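Local coordinates for protein lipoxygenase (Cyanothece sp., PDB 5EK8) that acts as a 9R-lipoxygenase, a non-heme iron oxidoreductase that probably inserts molecular oxygen into polyunsaturated fatty acids, at residues A[64-69]-A[485-490]; A[92-97]-A[479-484]. All coordinates share one frame; numbering follows the deposited sequence.

Contact 1. Residues A[64-69]-A[485-490]; sequences TNKPLH and IRRFSE
Lys-66 reaches out from a loop of the N-terminal beta domain, probably the PLAT domain, to Glu-490 on helix 482-495 of the helical body, and their salt bridge heads a network tying the two domains together. Starting with the charges, Lys-66 NZ bonds Glu-490 OE2 at 2.6 Å, and the oxygen offers its anti lone pair, the one turned away from OE1. The lysine chain is fully extended beyond CG (chi2 -168°), which carries the ammonium across to the helix, where Glu-494 is a second anionic partner. The other carboxylate oxygen stays on its own helix: Glu-490 OE1 takes Arg-486 NE at 3.0 Å, a weak bond by angle, and Arg-487 NH1 at 3.1 Å. One carboxylate is thus held by three cationic groups, which would favour its charged form. With an alanine in place of Glu-490, the two arginines would probably lose this shared counter-charge and Lys-66 would be left to Glu-494.

The other half is nonpolar. The aliphatic start of Arg-487 lies against the His-69 imidazole obliquely; the chain bends at chi2 (-59°), and the guanidinium plane stands 85° from the ring. His-69 NE2 bonds the backbone O of Asn-377, at the end of helix 337-377, and ND1 gives a weak hydrogen bond to Pro-67 O. Beside them, His-69 CE1 meets Arg-487 CB at 3.8 Å and CG at 3.9 Å.

Contact 2. Residues A[92-97]-A[479-484]; sequences TDQNGR and ADEWVE
The side-chain amide of Gln-94 and the carboxylate of Glu-481 meet almost at right angles, their planes 78° apart, with Gln-94 NE2 giving a weak hydrogen bond of 3.4 Å to Glu-481 OE1. Val-483 approaches the same amide from a direction tilted out of its plane: its CG2 is 3.4 Å from Gln-94 NE2 and 3.7 Å from Gln-94 OE1. Asn-95 OD1 lies at the edge of the Arg-97 guanidinium, in its plane. Gln-94 extends beyond CG (chi2 178°), whereas Glu-481 bends at chi2, a fold that brings OE1 round to the glutamine.

Gln-94 sits on a type I beta turn, Asp-93 to Gly-96, in the loop between strands 82-91 and 97-102 of the beta domain. It faces the break between helices 475-480 and 482-495, where Glu-481 leaves helical geometry. The turn is braced from inside by Asp-93 OD2, which receives Arg-97 N at 2.8 Å from above the carboxylate plane and Asn-95 N more weakly. Gly-96 closes it with positive phi (73°), and its N bonds Asp-93 O. On the helical side, the backbone O of Glu-481 accepts Asn-381 ND2.

How the contacts relate
Both contacts press loops of the beta domain against the same part of the helical body, their centres 9 Å apart, and contact 2 is nested along the chain within the loop closed by contact 1. On the beta side the loops touch each other: Leu-68 O lies 2.9 Å from Thr-92 OG1, a probable hydrogen bond, and Pro-67 packs on Asn-95. On the other side both use helix 482-495, contact 2 at its start and contact 1 further along. Neither reaches the iron, but the end of helix 337-377 lies beside contact 1, and that helix also carries the iron ligands His-359 and His-364.

Contact 1. Residues A[64-69]-A[485-490]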
loop_
_atom_site.group_PDB
_atom_site.type_symbol
_atom_site.label_atom_id
_atom_site.label_comp_id
_atom_site.label_asym_id
_atom_site.label_seq_id
_atom_site.Cartn_x
_atom_site.Cartn_y
_atom_site.Cartn_z
ATOM N N THR A 64 -11.750 16.632 12.621
ATOM C CA THR A 64 -13.012 16.050 13.080
ATOM C C THR A 64 -13.516 16.719 14.355
ATOM O O THR A 64 -14.664 16.526 14.755
ATOM C CB THR A 64 -12.889 14.533 13.339
ATOM O OG1 THR A 64 -11.968 14.295 14.412
ATOM C CG2 THR A 64 -12.414 13.806 12.085
ATOM N N ASN A 65 -12.648 17.505 14.988
ATOM C CA ASN A 65 -12.955 18.156 16.261
ATOM C C ASN A 65 -13.354 17.158 17.352
ATOM O O ASN A 65 -13.960 17.529 18.358
ATOM C CB ASN A 65 -14.050 19.210 16.077
ATOM C CG ASN A 65 -13.564 20.425 15.311
ATOM O OD1 ASN A 65 -12.412 20.831 15.444
ATOM N ND2 ASN A 65 -14.439 21.009 14.503
ATOM N N LYS A 66 -13.001 15.893 17.139
ATOM C CA LYS A 66 -13.125 14.866 18.164
ATOM C C LYS A 66 -11.956 15.001 19.127
ATOM O O LYS A 66 -10.929 15.574 18.772
ATOM C CB LYS A 66 -13.151 13.465 17.544
ATOM C CG LYS A 66 -14.423 13.136 16.783
ATOM C CD LYS A 66 -14.488 11.655 16.468
ATOM C CE LYS A 66 -15.751 11.308 15.709
ATOM N NZ LYS A 66 -15.844 9.847 15.448
ATOM N N PRO A 67 -12.107 14.485 20.353
ATOM C CA PRO A 67 -11.013 14.572 21.325
ATOM C C PRO A 67 -9.763 13.821 20.888
ATOM O O PRO A 67 -9.864 12.703 20.383
ATOM C CB PRO A 67 -11.609 13.937 22.587
ATOM C CG PRO A 67 -12.781 13.144 22.117
ATOM C CD PRO A 67 -13.320 13.896 20.944
ATOM N N LEU A 68 -8.605 14.449 21.072
ATOM C CA LEU A 68 -7.317 13.785 20.890
ATOM C C LEU A 68 -6.983 13.033 22.172
ATOM O O LEU A 68 -6.442 13.601 23.119
ATOM C CB LEU A 68 -6.221 14.795 20.550
ATOM C CG LEU A 68 -4.899 14.253 20.009
ATOM C CD1 LEU A 68 -5.105 13.608 18.660
ATOM C CD2 LEU A 68 -3.864 15.364 19.912
ATOM N N HIS A 69 -7.316 11.749 22.188
ATOM C CA HIS A 69 -7.350 10.968 23.416
ATOM C C HIS A 69 -6.053 10.239 23.744
ATOM O O HIS A 69 -5.361 9.747 22.852
ATOM C CB HIS A 69 -8.478 9.947 23.324
ATOM C CG HIS A 69 -8.376 9.059 22.127
ATOM N ND1 HIS A 69 -8.890 9.409 20.894
ATOM C CD2 HIS A 69 -7.811 7.841 21.963
ATOM C CE1 HIS A 69 -8.651 8.442 20.031
ATOM N NE2 HIS A 69 -7.993 7.478 20.653
ATOM N N ILE A 485 -10.729 1.652 20.292
ATOM C CA ILE A 485 -11.259 0.832 19.205
ATOM C C ILE A 485 -12.494 1.479 18.592
ATOM O O ILE A 485 -12.682 1.441 17.373
ATOM C CB ILE A 485 -11.616 -0.589 19.672
ATOM C CG1 ILE A 485 -10.381 -1.276 20.266
ATOM C CG2 ILE A 485 -12.193 -1.396 18.519
ATOM C CD1 ILE A 485 -9.179 -1.307 19.336
ATOM N N ARG A 486 -13.325 2.091 19.429
ATOM C CA ARG A 486 -14.508 2.768 18.912
ATOM C C ARG A 486 -14.135 3.969 18.045
ATOM O O ARG A 486 -14.686 4.142 16.961
ATOM C CB ARG A 486 -15.433 3.217 20.042
ATOM C CG ARG A 486 -16.726 3.840 19.529
ATOM C CD ARG A 486 -17.712 4.172 20.636
ATOM N NE ARG A 486 -18.968 4.666 20.077
ATOM C CZ ARG A 486 -20.083 4.855 20.775
ATOM N NH1 ARG A 486 -20.116 4.592 22.074
ATOM N NH2 ARG A 486 -21.170 5.307 20.167
ATOM N N ARG A 487 -13.209 4.798 18.520
ATOM C CA ARG A 487 -12.776 5.967 17.751
ATOM C C ARG A 487 -12.137 5.547 16.431
ATOM O O ARG A 487 -12.327 6.193 15.396
ATOM C CB ARG A 487 -11.805 6.818 18.566
ATOM C CG ARG A 487 -12.451 7.453 19.782
ATOM C CD ARG A 487 -13.615 8.347 19.375
ATOM N NE ARG A 487 -14.409 8.757 20.528
ATOM C CZ ARG A 487 -15.500 8.123 20.943
ATOM N NH1 ARG A 487 -15.930 7.052 20.291
ATOM N NH2 ARG A 487 -16.163 8.561 22.005
ATOM N N PHE A 488 -11.383 4.454 16.492
ATOM C CA PHE A 488 -10.775 3.808 15.332
ATOM C C PHE A 488 -11.843 3.440 14.296
ATOM O O PHE A 488 -11.779 3.847 13.122
ATOM C CB PHE A 488 -10.001 2.570 15.810
ATOM C CG PHE A 488 -9.395 1.740 14.713
ATOM C CD1 PHE A 488 -8.399 2.249 13.897
ATOM C CD2 PHE A 488 -9.789 0.426 14.532
ATOM C CE1 PHE A 488 -7.823 1.467 12.900
ATOM C CE2 PHE A 488 -9.220 -0.361 13.537
ATOM C CZ PHE A 488 -8.234 0.161 12.721
ATOM N N SER A 489 -12.836 2.685 14.755
ATOM C CA SER A 489 -13.961 2.272 13.928
ATOM C C SER A 489 -14.667 3.472 13.289
ATOM O O SER A 489 -14.917 3.496 12.079
ATOM C CB SER A 489 -14.947 1.457 14.773
ATOM O OG SER A 489 -16.150 1.201 14.073
ATOM N N GLU A 490 -14.974 4.467 14.115
ATOM C CA GLU A 490 -15.691 5.655 13.671
ATOM C C GLU A 490 -14.917 6.412 12.602
ATOM O O GLU A 490 -15.491 6.823 11.606
ATOM C CB GLU A 490 -15.991 6.573 14.857
ATOM C CG GLU A 490 -17.042 6.022 15.807
ATOM C CD GLU A 490 -17.254 6.903 17.018
ATOM O OE1 GLU A 490 -17.949 6.462 17.960
ATOM O OE2 GLU A 490 -16.727 8.036 17.031
#

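Contact 2. Residues A[92-97]-A[479-484]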
loop_
_atom_site.group_PDB
_atom_site.type_symbol
_atom_site.label_atom_id
_atom_site.label_comp_id
_atom_site.label_asym_id
_atom_site.label_seq_id
_atom_site.Cartn_x
_atom_site.Cartn_y
_atom_site.Cartn_z
ATOM N N THR A 92 -3.513 13.147 27.968
ATOM C CA THR A 92 -4.906 13.542 27.828
ATOM C C THR A 92 -5.805 12.376 28.229
ATOM O O THR A 92 -5.426 11.217 28.058
ATOM C CB THR A 92 -5.228 13.960 26.385
ATOM O OG1 THR A 92 -4.903 12.880 25.498
ATOM C CG2 THR A 92 -4.427 15.192 25.995
ATOM N N ASP A 93 -6.990 12.667 28.762
ATOM C CA ASP A 93 -7.957 11.600 29.002
ATOM C C ASP A 93 -8.697 11.305 27.705
ATOM O O ASP A 93 -8.334 11.820 26.645
ATOM C CB ASP A 93 -8.939 11.947 30.139
ATOM C CG ASP A 93 -9.716 13.242 29.902
ATOM O OD1 ASP A 93 -10.088 13.891 30.905
ATOM O OD2 ASP A 93 -9.971 13.610 28.736
ATOM N N GLN A 94 -9.739 10.485 27.793
ATOM C CA GLN A 94 -10.472 10.060 26.605
ATOM C C GLN A 94 -11.234 11.222 25.971
ATOM O O GLN A 94 -11.612 11.159 24.800
ATOM C CB GLN A 94 -11.420 8.915 26.950
ATOM C CG GLN A 94 -10.701 7.669 27.435
ATOM C CD GLN A 94 -11.653 6.552 27.832
ATOM O OE1 GLN A 94 -12.773 6.805 28.286
ATOM N NE2 GLN A 94 -11.212 5.307 27.659
ATOM N N ASN A 95 -11.436 12.288 26.740
ATOM C CA ASN A 95 -12.069 13.493 26.221
ATOM C C ASN A 95 -11.046 14.536 25.790
ATOM O O ASN A 95 -11.399 15.686 25.530
ATOM C CB ASN A 95 -13.008 14.100 27.261
ATOM C CG ASN A 95 -14.032 13.104 27.778
ATOM O OD1 ASN A 95 -14.346 13.085 28.968
ATOM N ND2 ASN A 95 -14.550 12.263 26.885
ATOM N N GLY A 96 -9.781 14.130 25.715
ATOM C CA GLY A 96 -8.714 15.016 25.287
ATOM C C GLY A 96 -8.347 16.050 26.333
ATOM O O GLY A 96 -7.525 16.931 26.084
ATOM N N ARG A 97 -8.958 15.941 27.507
ATOM C CA ARG A 97 -8.688 16.870 28.597
ATOM C C ARG A 97 -7.424 16.472 29.357
ATOM O O ARG A 97 -7.099 15.290 29.470
ATOM C CB ARG A 97 -9.883 16.943 29.549
ATOM C CG ARG A 97 -11.118 17.587 28.942
ATOM C CD ARG A 97 -12.220 17.769 29.973
ATOM N NE ARG A 97 -13.303 18.607 29.464
ATOM C CZ ARG A 97 -14.402 18.144 28.875
ATOM N NH1 ARG A 97 -14.582 16.840 28.718
ATOM N NH2 ARG A 97 -15.326 18.992 28.443
ATOM N N ALA A 479 -9.931 -4.580 26.458
ATOM C CA ALA A 479 -11.257 -4.161 26.914
ATOM C C ALA A 479 -11.221 -2.830 27.669
ATOM O O ALA A 479 -12.096 -1.985 27.486
ATOM C CB ALA A 479 -11.879 -5.238 27.788
ATOM N N ASP A 480 -10.208 -2.652 28.513
ATOM C CA ASP A 480 -10.074 -1.449 29.335
ATOM C C ASP A 480 -9.982 -0.170 28.504
ATOM O O ASP A 480 -10.431 0.892 28.934
ATOM C CB ASP A 480 -8.843 -1.551 30.243
ATOM C CG ASP A 480 -9.065 -2.465 31.433
ATOM O OD1 ASP A 480 -10.214 -2.909 31.636
ATOM O OD2 ASP A 480 -8.091 -2.727 32.173
ATOM N N GLU A 481 -9.392 -0.274 27.320
ATOM C CA GLU A 481 -9.221 0.884 26.454
ATOM C C GLU A 481 -9.938 0.674 25.129
ATOM O O GLU A 481 -9.418 1.003 24.061
ATOM C CB GLU A 481 -7.735 1.167 26.225
ATOM C CG GLU A 481 -6.986 1.606 27.478
ATOM C CD GLU A 481 -7.404 2.990 27.968
ATOM O OE1 GLU A 481 -8.240 3.647 27.303
ATOM O OE2 GLU A 481 -6.889 3.422 29.024
ATOM N N TRP A 482 -11.147 0.129 25.219
ATOM C CA TRP A 482 -11.953 -0.185 24.047
ATOM C C TRP A 482 -12.432 1.081 23.335
ATOM O O TRP A 482 -12.744 1.059 22.139
ATOM C CB TRP A 482 -13.146 -1.051 24.457
ATOM C CG TRP A 482 -13.997 -1.474 23.314
ATOM C CD1 TRP A 482 -15.173 -0.908 22.910
ATOM C CD2 TRP A 482 -13.744 -2.559 22.417
ATOM N NE1 TRP A 482 -15.664 -1.573 21.816
ATOM C CE2 TRP A 482 -14.807 -2.591 21.493
ATOM C CE3 TRP A 482 -12.719 -3.505 22.303
ATOM C CZ2 TRP A 482 -14.876 -3.532 20.467
ATOM C CZ3 TRP A 482 -12.789 -4.438 21.281
ATOM C CH2 TRP A 482 -13.862 -4.447 20.379
ATOM N N VAL A 483 -12.479 2.181 24.080
ATOM C CA VAL A 483 -12.869 3.476 23.533
ATOM C C VAL A 483 -12.013 3.830 22.319
ATOM O O VAL A 483 -12.507 4.386 21.330
ATOM C CB VAL A 483 -12.757 4.582 24.602
ATOM C CG1 VAL A 483 -12.862 5.964 23.972
ATOM C CG2 VAL A 483 -13.829 4.388 25.664
ATOM N N GLU A 484 -10.733 3.480 22.395
ATOM C CA GLU A 484 -9.819 3.681 21.279
ATOM C C GLU A 484 -10.291 2.887 20.064
ATOM O O GLU A 484 -10.272 3.390 18.943
ATOM C CB GLU A 484 -8.387 3.282 21.664
ATOM C CG GLU A 484 -7.751 4.204 22.695
ATOM C CD GLU A 484 -6.238 4.056 22.776
ATOM O OE1 GLU A 484 -5.691 3.131 22.139
ATOM O OE2 GLU A 484 -5.594 4.869 23.477
#